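Local coordinates for protein allantoicase (Saccharomyces cerevisiae, PDB 1O59) that hydrolyses allantoate to (S)-ureidoglycolate and urea, a step of allantoin degradation that lets yeast use purines as a secondary nitrogen source, at residues A19-F24 with R160-R165; M91-V96 with H176-M181; G110-A115 with F153-S158. All coordinates share one frame; numbering follows the deposited sequence.

Interaction 1 (A19-F24 with R160-R165); sequences ADEAEF and RHLFVR
F24 and L162 are nearest in backbone register, F24 CA to L162 CA 7.3 Å; no backbone bond joins the first turn of helix 21-31 to strand 160-164, and the side chains of the helix do the touching. L162 sets its CB over the centre of the F24 ring in a CH-pi contact, 3.7 Å from CB to the ring centroid and only 6° off the normal. The ring is carried to the strand by a first torsion that leaves CG anti to the backbone N (chi1 178°). Its CE1 then turns an edge to the backbone, 3.5 Å from F163 O, while V164 CG2 lies 3.9 Å from the same CE1. This is a helix laid on a beta-sheet: strand 160-164 runs between strands 14-16 and 105-113, and F16 of the former adds a second aromatic ring beside F24. One turn earlier, E21 and R160 form an end-on, two-pronged salt bridge, with R160 NH1 2.9 Å from E21 OE1 and NH2 3.1 Å from OE2. The carboxylate and guanidinium planes stand 57° apart, and both nitrogens approach from above the carboxylate plane. An alanine here, lacking the carboxylate and CG, would probably leave R160 NH1 and NH2 without this partner and open a gap beside L162 CD1. R160 NE has a second acidic partner, E111 on strand 105-113, which probably helps fix the guanidinium between helix and sheet.

Interaction 2 (M91-V96 with H176-M181); sequences MEYDWV and HIKLKM
Y93 lays one face of its ring against the aliphatic chain of K180 just before strand 94-99 pairs with strand 176-182. K180 CD sits over the ring centre, 3.7 Å from the centroid, in a CH-pi contact, and K180 CE follows, 3.4 Å from Y93 CZ. Y93 CG stands between the backbone N and the carbonyl carbon (chi1 58°), whereas the lysine chain runs extended beyond CG across the ring. At D94 the antiparallel pairing begins: its N and O both bond to M181, the bond from M181 N to D94 O being 2.8 Å and nearly straight at 171°. The D94 carboxylate is taken up elsewhere, by R86, S50 and T85. W95 faces K180 as a non-hydrogen-bonded pair, its CA giving a CA-H...O contact of 3.1 Å to L179 O. V96 closes the run as a second hydrogen-bonded pair, with L179 N 2.9 Å from V96 O. On this face, which D94 and M181 share, V96 CG1 packs 3.6 Å from L179 CD2, and W83 touches V96 and L179 there. The two strands are neighbours in the five-stranded antiparallel sheet of an allantoicase repeat, consistent with the beta-sandwich of the galactose-binding-domain clan. At the end of its chain, K180 NZ forms a salt bridge with E128 and donates to a water at 2.8 Å, while Y93 OH bonds to E141, which also pairs with K178. The tyrosine face thus shields the lysine methylenes and the acidic groups would probably favour a charged amine at their end.

Interaction 3 (G110-A115 with F153-S158); sequences GEIDTA and FECGPS
T114 places OG1 between its own backbone N and carbonyl carbon (chi1 54°), which turns the hydroxyl to G156 O, and S158 adopts a left-handed backbone conformation (phi 44°). At this end of the contact A115 CA and S158 CA lie 3.7 Å apart. The T114 hydroxyl donates to G156 O at 2.6 Å, lying in the plane of that carbonyl, and it also accepts from the backbone N of Q159 just beyond the segment. One hydroxyl therefore spans two points of the turn that follows strand 147-154. The backbone of T114 takes part as well, its O lying 3.1 Å from S158 CA in a CA-H...O contact. The S158 hydroxyl turns to the other segment, its OG passing beside A115 and bonding to the backbone N of F116. Within segment 110-115, D113 OD1 accepts from A115 N at 3.0 Å, an Asx turn that bends the chain as strand 105-113 ends. Further back along the strand the contact becomes apolar. I112 CG2 reaches C155 SG at 3.9 Å, and I112 CG1 meets the rim of the F153 ring, 4.3 Å from CZ and near the ring plane. F15 meets that ring edge-to-face, and the F163 ring meets it with the planes about 50° apart, while C155 packs on V125, so this apolar side belongs to the core between the two sheets of the repeat. The contact joins the strand end of one sheet to the turn that leaves the edge strand of the other. The hydroxyl of T114, a buried residue, thus serves both as donor, to G156 O, and as acceptor, from Q159 N, while I112 makes the apolar part by touching C155 and F153.

Overall arrangement
The three contacts join neighbouring parts of one beta-rich unit, and interactions 2 and 3 lie wholly within the range of one allantoicase repeat. Interactions 1 and 3 lie about 12 Å apart between centres and are joined directly, because strands 160-164 and 105-113 are neighbours in one sheet: H161 ND1 is 2.7 Å from I112 O, a probable hydrogen bond. Interaction 2 belongs to the facing five-stranded sheet, centred about 14 Å from interaction 3, and meets it through L179 CD1, 3.9 Å from I112 CD1. Interactions 1 and 2 do not touch, with nearest atoms about 7 Å apart. I112 touches both, while helix 21-31 packs against the sheet carrying interaction 1.

Interaction 1 (A19-F24 with R160-R165)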
loop_
_atom_site.group_PDB
_atom_site.type_symbol
_atom_site.label_atom_id
_atom_site.label_comp_id
_atom_site.label_asym_id
_atom_site.label_seq_id
_atom_site.Cartn_x
_atom_site.Cartn_y
_atom_site.Cartn_z
ATOM N N ALA A 19 -11.997 -2.934 -15.994
ATOM C CA ALA A 19 -11.606 -2.131 -17.136
ATOM C C ALA A 19 -11.284 -0.675 -16.759
ATOM O O ALA A 19 -10.592 0.022 -17.507
ATOM C CB ALA A 19 -12.690 -2.176 -18.202
ATOM N N ASP A 20 -11.777 -0.248 -15.593
ATOM C CA ASP A 20 -11.652 1.144 -15.108
ATOM C C ASP A 20 -10.731 1.304 -13.900
ATOM O O ASP A 20 -10.776 2.323 -13.209
ATOM C CB ASP A 20 -13.050 1.698 -14.789
ATOM C CG ASP A 20 -13.946 1.741 -16.022
ATOM O OD1 ASP A 20 -13.407 1.838 -17.150
ATOM O OD2 ASP A 20 -15.190 1.674 -15.969
ATOM N N GLU A 21 -9.873 0.312 -13.671
ATOM C CA GLU A 21 -8.914 0.372 -12.574
ATOM C C GLU A 21 -8.001 1.602 -12.616
ATOM O O GLU A 21 -7.654 2.143 -11.574
ATOM C CB GLU A 21 -8.085 -0.914 -12.503
ATOM C CG GLU A 21 -7.255 -1.020 -11.232
ATOM C CD GLU A 21 -6.659 -2.411 -11.006
ATOM O OE1 GLU A 21 -6.914 -3.347 -11.802
ATOM O OE2 GLU A 21 -5.939 -2.573 -10.006
ATOM N N ALA A 22 -7.617 2.051 -13.807
ATOM C CA ALA A 22 -6.811 3.276 -13.939
ATOM C C ALA A 22 -7.502 4.496 -13.304
ATOM O O ALA A 22 -6.860 5.303 -12.599
ATOM C CB ALA A 22 -6.492 3.565 -15.413
ATOM N N GLU A 23 -8.803 4.623 -13.562
ATOM C CA GLU A 23 -9.615 5.687 -12.974
ATOM C C GLU A 23 -9.813 5.501 -11.465
ATOM O O GLU A 23 -9.761 6.449 -10.715
ATOM C CB GLU A 23 -10.946 5.771 -13.694
ATOM C CG GLU A 23 -10.804 6.292 -15.119
ATOM C CD GLU A 23 -10.376 5.246 -16.143
ATOM O OE1 GLU A 23 -10.004 5.623 -17.275
ATOM O OE2 GLU A 23 -10.422 4.051 -15.838
ATOM N N PHE A 24 -10.002 4.274 -11.022
ATOM C CA PHE A 24 -9.988 3.963 -9.591
ATOM C C PHE A 24 -8.678 4.447 -8.925
ATOM O O PHE A 24 -8.694 5.159 -7.911
ATOM C CB PHE A 24 -10.188 2.458 -9.425
ATOM C CG PHE A 24 -10.149 1.976 -8.001
ATOM C CD1 PHE A 24 -11.189 2.256 -7.133
ATOM C CD2 PHE A 24 -9.088 1.207 -7.542
ATOM C CE1 PHE A 24 -11.170 1.819 -5.835
ATOM C CE2 PHE A 24 -9.056 0.755 -6.230
ATOM C CZ PHE A 24 -10.101 1.063 -5.374
ATOM N N ARG A 160 -12.657 -9.275 -8.346
ATOM C CA ARG A 160 -12.180 -8.090 -7.635
ATOM C C ARG A 160 -13.291 -7.055 -7.580
ATOM O O ARG A 160 -14.021 -6.868 -8.545
ATOM C CB ARG A 160 -10.959 -7.510 -8.346
ATOM C CG ARG A 160 -9.853 -8.545 -8.505
ATOM C CD ARG A 160 -8.601 -8.048 -9.140
ATOM N NE ARG A 160 -8.067 -6.910 -8.412
ATOM C CZ ARG A 160 -7.470 -5.879 -8.983
ATOM N NH1 ARG A 160 -7.303 -5.819 -10.291
ATOM N NH2 ARG A 160 -7.027 -4.894 -8.229
ATOM N N HIS A 161 -13.433 -6.408 -6.435
ATOM C CA HIS A 161 -14.379 -5.329 -6.293
ATOM C C HIS A 161 -13.597 -4.151 -5.764
ATOM O O HIS A 161 -12.963 -4.246 -4.705
ATOM C CB HIS A 161 -15.514 -5.665 -5.319
ATOM C CG HIS A 161 -16.140 -7.007 -5.531
ATOM N ND1 HIS A 161 -15.526 -8.182 -5.144
ATOM C CD2 HIS A 161 -17.346 -7.358 -6.043
ATOM C CE1 HIS A 161 -16.324 -9.199 -5.425
ATOM N NE2 HIS A 161 -17.436 -8.727 -5.966
ATOM N N LEU A 162 -13.676 -3.050 -6.502
ATOM C CA LEU A 162 -12.939 -1.836 -6.238
ATOM C C LEU A 162 -13.950 -0.777 -5.857
ATOM O O LEU A 162 -14.809 -0.376 -6.679
ATOM C CB LEU A 162 -12.184 -1.424 -7.501
ATOM C CG LEU A 162 -11.303 -2.506 -8.142
ATOM C CD1 LEU A 162 -10.683 -1.985 -9.412
ATOM C CD2 LEU A 162 -10.213 -2.979 -7.183
ATOM N N PHE A 163 -13.864 -0.332 -4.605
ATOM C CA PHE A 163 -14.848 0.621 -4.060
ATOM C C PHE A 163 -14.220 1.900 -3.453
ATOM O O PHE A 163 -13.089 1.913 -2.924
ATOM C CB PHE A 163 -15.801 -0.069 -3.058
ATOM C CG PHE A 163 -15.092 -0.738 -1.929
ATOM C CD1 PHE A 163 -14.703 -2.077 -2.035
ATOM C CD2 PHE A 163 -14.769 -0.011 -0.774
ATOM C CE1 PHE A 163 -14.011 -2.703 -0.991
ATOM C CE2 PHE A 163 -14.069 -0.590 0.270
ATOM C CZ PHE A 163 -13.680 -1.962 0.170
ATOM N N VAL A 164 -15.002 2.968 -3.576
ATOM C CA VAL A 164 -14.727 4.248 -2.962
ATOM C C VAL A 164 -15.964 4.601 -2.154
ATOM O O VAL A 164 -17.086 4.416 -2.612
ATOM C CB VAL A 164 -14.510 5.330 -4.050
ATOM C CG1 VAL A 164 -14.267 6.718 -3.429
ATOM C CG2 VAL A 164 -13.358 4.918 -4.979
ATOM N N ARG A 165 -15.753 5.115 -0.951
ATOM C CA ARG A 165 -16.855 5.643 -0.149
ATOM C C ARG A 165 -17.532 6.803 -0.847
ATOM O O ARG A 165 -16.863 7.729 -1.315
ATOM C CB ARG A 165 -16.360 6.188 1.183
ATOM C CG ARG A 165 -15.574 5.249 2.031
ATOM C CD ARG A 165 -15.010 5.953 3.227
ATOM N NE ARG A 165 -16.012 6.031 4.268
ATOM C CZ ARG A 165 -16.697 7.095 4.616
ATOM N NH1 ARG A 165 -16.515 8.280 4.055
ATOM N NH2 ARG A 165 -17.584 6.963 5.579
#

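Interaction 2 (M91-V96 with H176-M181)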
loop_
_atom_site.group_PDB
_atom_site.type_symbol
_atom_site.label_atom_id
_atom_site.label_comp_id
_atom_site.label_asym_id
_atom_site.label_seq_id
_atom_site.Cartn_x
_atom_site.Cartn_y
_atom_site.Cartn_z
HETATM N N MSE A 91 -24.027 -16.996 13.969
HETATM C CA MSE A 91 -23.979 -15.566 14.115
HETATM C C MSE A 91 -24.349 -14.904 12.778
HETATM O O MSE A 91 -24.457 -15.580 11.737
HETATM C CB MSE A 91 -22.620 -15.135 14.663
HETATM C CG MSE A 91 -22.303 -15.778 16.015
HETATM SE SE MSE A 91 -23.633 -15.363 17.408
HETATM C CE MSE A 91 -22.730 -13.638 18.033
ATOM N N GLU A 92 -24.610 -13.598 12.832
ATOM C CA GLU A 92 -25.030 -12.817 11.671
ATOM C C GLU A 92 -23.871 -12.674 10.691
ATOM O O GLU A 92 -24.065 -12.525 9.493
ATOM C CB GLU A 92 -25.492 -11.432 12.139
ATOM C CG GLU A 92 -26.224 -10.596 11.081
ATOM C CD GLU A 92 -26.243 -9.037 11.295
ATOM O OE1 GLU A 92 -25.532 -8.476 12.197
ATOM O OE2 GLU A 92 -26.996 -8.358 10.500
ATOM N N TYR A 93 -22.656 -12.691 11.211
ATOM C CA TYR A 93 -21.467 -12.472 10.388
ATOM C C TYR A 93 -20.208 -13.080 10.997
ATOM O O TYR A 93 -20.087 -13.227 12.208
ATOM C CB TYR A 93 -21.240 -10.966 10.114
ATOM C CG TYR A 93 -21.106 -10.140 11.367
ATOM C CD1 TYR A 93 -19.896 -10.043 12.020
ATOM C CD2 TYR A 93 -22.198 -9.509 11.928
ATOM C CE1 TYR A 93 -19.771 -9.319 13.198
ATOM C CE2 TYR A 93 -22.090 -8.785 13.099
ATOM C CZ TYR A 93 -20.870 -8.692 13.725
ATOM O OH TYR A 93 -20.741 -7.979 14.882
ATOM N N ASP A 94 -19.297 -13.470 10.113
ATOM C CA ASP A 94 -17.907 -13.712 10.470
ATOM C C ASP A 94 -17.152 -12.392 10.366
ATOM O O ASP A 94 -17.584 -11.477 9.653
ATOM C CB ASP A 94 -17.259 -14.740 9.528
ATOM C CG ASP A 94 -17.479 -16.165 9.978
ATOM O OD1 ASP A 94 -17.198 -16.451 11.181
ATOM O OD2 ASP A 94 -17.931 -17.048 9.190
ATOM N N TRP A 95 -16.026 -12.312 11.076
ATOM C CA TRP A 95 -15.251 -11.091 11.133
ATOM C C TRP A 95 -13.744 -11.302 11.340
ATOM O O TRP A 95 -13.286 -12.345 11.816
ATOM C CB TRP A 95 -15.768 -10.185 12.238
ATOM C CG TRP A 95 -15.844 -10.871 13.524
ATOM C CD1 TRP A 95 -16.925 -11.480 14.040
ATOM C CD2 TRP A 95 -14.792 -11.024 14.489
ATOM N NE1 TRP A 95 -16.613 -12.033 15.257
ATOM C CE2 TRP A 95 -15.306 -11.761 15.551
ATOM C CE3 TRP A 95 -13.461 -10.617 14.553
ATOM C CZ2 TRP A 95 -14.546 -12.096 16.660
ATOM C CZ3 TRP A 95 -12.713 -10.955 15.652
ATOM C CH2 TRP A 95 -13.254 -11.681 16.688
ATOM N N VAL A 96 -12.993 -10.278 10.968
ATOM C CA VAL A 96 -11.555 -10.232 11.208
ATOM C C VAL A 96 -11.190 -8.810 11.586
ATOM O O VAL A 96 -11.677 -7.836 10.979
ATOM C CB VAL A 96 -10.734 -10.736 9.968
ATOM C CG1 VAL A 96 -11.219 -10.110 8.694
ATOM C CG2 VAL A 96 -9.272 -10.459 10.135
ATOM N N HIS A 176 -7.415 0.708 13.398
ATOM C CA HIS A 176 -7.822 -0.689 13.294
ATOM C C HIS A 176 -9.056 -0.811 12.375
ATOM O O HIS A 176 -9.912 0.056 12.370
ATOM C CB HIS A 176 -8.237 -1.222 14.664
ATOM C CG HIS A 176 -7.102 -1.445 15.611
ATOM N ND1 HIS A 176 -6.448 -0.411 16.245
ATOM C CD2 HIS A 176 -6.536 -2.589 16.065
ATOM C CE1 HIS A 176 -5.515 -0.907 17.035
ATOM N NE2 HIS A 176 -5.548 -2.227 16.946
ATOM N N ILE A 177 -9.143 -1.925 11.650
ATOM C CA ILE A 177 -10.234 -2.201 10.722
ATOM C C ILE A 177 -10.901 -3.510 11.093
ATOM O O ILE A 177 -10.228 -4.457 11.479
ATOM C CB ILE A 177 -9.667 -2.281 9.254
ATOM C CG1 ILE A 177 -9.033 -0.925 8.853
ATOM C CG2 ILE A 177 -10.750 -2.749 8.254
ATOM C CD1 ILE A 177 -9.945 0.238 8.999
ATOM N N LYS A 178 -12.226 -3.531 10.972
ATOM C CA LYS A 178 -13.031 -4.747 11.117
ATOM C C LYS A 178 -13.732 -5.041 9.802
ATOM O O LYS A 178 -14.514 -4.232 9.279
ATOM C CB LYS A 178 -14.091 -4.621 12.227
ATOM C CG LYS A 178 -14.553 -5.974 12.786
ATOM C CD LYS A 178 -15.939 -5.974 13.398
ATOM C CE LYS A 178 -16.070 -5.029 14.547
ATOM N NZ LYS A 178 -17.370 -5.130 15.231
ATOM N N LEU A 179 -13.450 -6.220 9.278
ATOM C CA LEU A 179 -14.131 -6.720 8.099
ATOM C C LEU A 179 -15.205 -7.684 8.553
ATOM O O LEU A 179 -14.943 -8.593 9.324
ATOM C CB LEU A 179 -13.116 -7.412 7.194
ATOM C CG LEU A 179 -13.630 -8.250 6.024
ATOM C CD1 LEU A 179 -14.272 -7.397 4.968
ATOM C CD2 LEU A 179 -12.424 -9.026 5.480
ATOM N N LYS A 180 -16.423 -7.462 8.087
ATOM C CA LYS A 180 -17.546 -8.338 8.393
ATOM C C LYS A 180 -17.999 -9.017 7.097
ATOM O O LYS A 180 -18.200 -8.358 6.092
ATOM C CB LYS A 180 -18.713 -7.533 8.972
ATOM C CG LYS A 180 -18.461 -6.767 10.269
ATOM C CD LYS A 180 -19.831 -6.371 10.878
ATOM C CE LYS A 180 -19.720 -5.817 12.310
ATOM N NZ LYS A 180 -21.018 -5.200 12.824
HETATM N N MSE A 181 -18.157 -10.334 7.141
HETATM C CA MSE A 181 -18.698 -11.149 6.043
HETATM C C MSE A 181 -19.998 -11.821 6.511
HETATM O O MSE A 181 -20.008 -12.551 7.522
HETATM C CB MSE A 181 -17.647 -12.217 5.684
HETATM C CG MSE A 181 -18.139 -13.425 4.874
HETATM SE SE MSE A 181 -16.631 -14.434 4.092
HETATM C CE MSE A 181 -15.850 -14.981 5.618
HETATM O O HOH W 1 -20.325 -4.736 15.492
#

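Interaction 3 (G110-A115 with F153-S158)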
loop_
_atom_site.group_PDB
_atom_site.type_symbol
_atom_site.label_atom_id
_atom_site.label_comp_id
_atom_site.label_asym_id
_atom_site.label_seq_id
_atom_site.Cartn_x
_atom_site.Cartn_y
_atom_site.Cartn_z
ATOM N N GLY A 110 -11.326 0.818 -0.947
ATOM C CA GLY A 110 -10.709 -0.491 -0.772
ATOM C C GLY A 110 -10.960 -1.466 -1.888
ATOM O O GLY A 110 -11.571 -1.137 -2.906
ATOM N N GLU A 111 -10.441 -2.670 -1.695
ATOM C CA GLU A 111 -10.682 -3.803 -2.584
ATOM C C GLU A 111 -11.057 -5.063 -1.803
ATOM O O GLU A 111 -10.385 -5.447 -0.812
ATOM C CB GLU A 111 -9.457 -4.135 -3.463
ATOM C CG GLU A 111 -9.679 -5.415 -4.308
ATOM C CD GLU A 111 -8.496 -5.843 -5.199
ATOM O OE1 GLU A 111 -7.561 -5.036 -5.443
ATOM O OE2 GLU A 111 -8.514 -7.009 -5.675
ATOM N N ILE A 112 -12.092 -5.720 -2.296
ATOM C CA ILE A 112 -12.423 -7.069 -1.885
ATOM C C ILE A 112 -12.319 -7.984 -3.103
ATOM O O ILE A 112 -13.035 -7.805 -4.104
ATOM C CB ILE A 112 -13.842 -7.114 -1.260
ATOM C CG1 ILE A 112 -13.849 -6.438 0.141
ATOM C CG2 ILE A 112 -14.389 -8.550 -1.191
ATOM C CD1 ILE A 112 -13.183 -7.269 1.237
ATOM N N ASP A 113 -11.388 -8.938 -3.009
ATOM C CA ASP A 113 -11.186 -9.963 -4.039
ATOM C C ASP A 113 -11.669 -11.352 -3.553
ATOM O O ASP A 113 -11.089 -11.955 -2.634
ATOM C CB ASP A 113 -9.694 -10.006 -4.426
ATOM C CG ASP A 113 -9.414 -10.806 -5.731
ATOM O OD1 ASP A 113 -10.354 -11.413 -6.358
ATOM O OD2 ASP A 113 -8.242 -10.873 -6.190
ATOM N N THR A 114 -12.715 -11.863 -4.176
ATOM C CA THR A 114 -13.218 -13.209 -3.886
ATOM C C THR A 114 -12.619 -14.267 -4.810
ATOM O O THR A 114 -13.205 -15.320 -4.983
ATOM C CB THR A 114 -14.777 -13.243 -4.007
ATOM O OG1 THR A 114 -15.194 -12.745 -5.283
ATOM C CG2 THR A 114 -15.440 -12.298 -3.027
ATOM N N ALA A 115 -11.459 -13.992 -5.403
ATOM C CA ALA A 115 -10.791 -14.915 -6.346
ATOM C C ALA A 115 -10.831 -16.386 -5.964
ATOM O O ALA A 115 -10.421 -16.777 -4.855
ATOM C CB ALA A 115 -9.340 -14.498 -6.558
ATOM N N PHE A 153 -22.474 -4.405 1.401
ATOM C CA PHE A 153 -22.660 -4.528 -0.029
ATOM C C PHE A 153 -22.422 -5.940 -0.500
ATOM O O PHE A 153 -21.643 -6.687 0.069
ATOM C CB PHE A 153 -21.760 -3.546 -0.797
ATOM C CG PHE A 153 -20.260 -3.815 -0.661
ATOM C CD1 PHE A 153 -19.617 -4.734 -1.489
ATOM C CD2 PHE A 153 -19.489 -3.105 0.268
ATOM C CE1 PHE A 153 -18.253 -4.954 -1.364
ATOM C CE2 PHE A 153 -18.139 -3.297 0.389
ATOM C CZ PHE A 153 -17.509 -4.229 -0.426
ATOM N N GLU A 154 -23.102 -6.261 -1.583
ATOM C CA GLU A 154 -23.071 -7.572 -2.203
ATOM C C GLU A 154 -21.769 -7.800 -2.961
ATOM O O GLU A 154 -21.267 -6.910 -3.633
ATOM C CB GLU A 154 -24.254 -7.689 -3.164
ATOM C CG GLU A 154 -24.554 -9.097 -3.626
ATOM C CD GLU A 154 -25.891 -9.202 -4.367
ATOM O OE1 GLU A 154 -26.464 -8.138 -4.765
ATOM O OE2 GLU A 154 -26.396 -10.351 -4.537
ATOM N N CYS A 155 -21.219 -9.001 -2.824
ATOM C CA CYS A 155 -20.061 -9.436 -3.595
ATOM C C CYS A 155 -20.463 -10.549 -4.541
ATOM O O CYS A 155 -21.419 -11.280 -4.285
ATOM C CB CYS A 155 -19.016 -10.007 -2.668
ATOM S SG CYS A 155 -18.283 -8.836 -1.555
ATOM N N GLY A 156 -19.700 -10.687 -5.622
ATOM C CA GLY A 156 -19.848 -11.800 -6.558
ATOM C C GLY A 156 -18.720 -12.818 -6.495
ATOM O O GLY A 156 -17.711 -12.601 -5.808
ATOM N N PRO A 157 -18.869 -13.900 -7.254
ATOM C CA PRO A 157 -17.922 -14.995 -7.212
ATOM C C PRO A 157 -16.604 -14.653 -7.879
ATOM O O PRO A 157 -16.593 -14.033 -8.927
ATOM C CB PRO A 157 -18.638 -16.123 -7.961
ATOM C CG PRO A 157 -19.588 -15.454 -8.860
ATOM C CD PRO A 157 -19.954 -14.156 -8.213
ATOM N N SER A 158 -15.503 -15.061 -7.238
ATOM C CA SER A 158 -14.198 -15.060 -7.878
ATOM C C SER A 158 -13.900 -13.796 -8.669
ATOM O O SER A 158 -13.588 -13.864 -9.822
ATOM C CB SER A 158 -14.060 -16.289 -8.794
ATOM O OG SER A 158 -12.721 -16.407 -9.247
#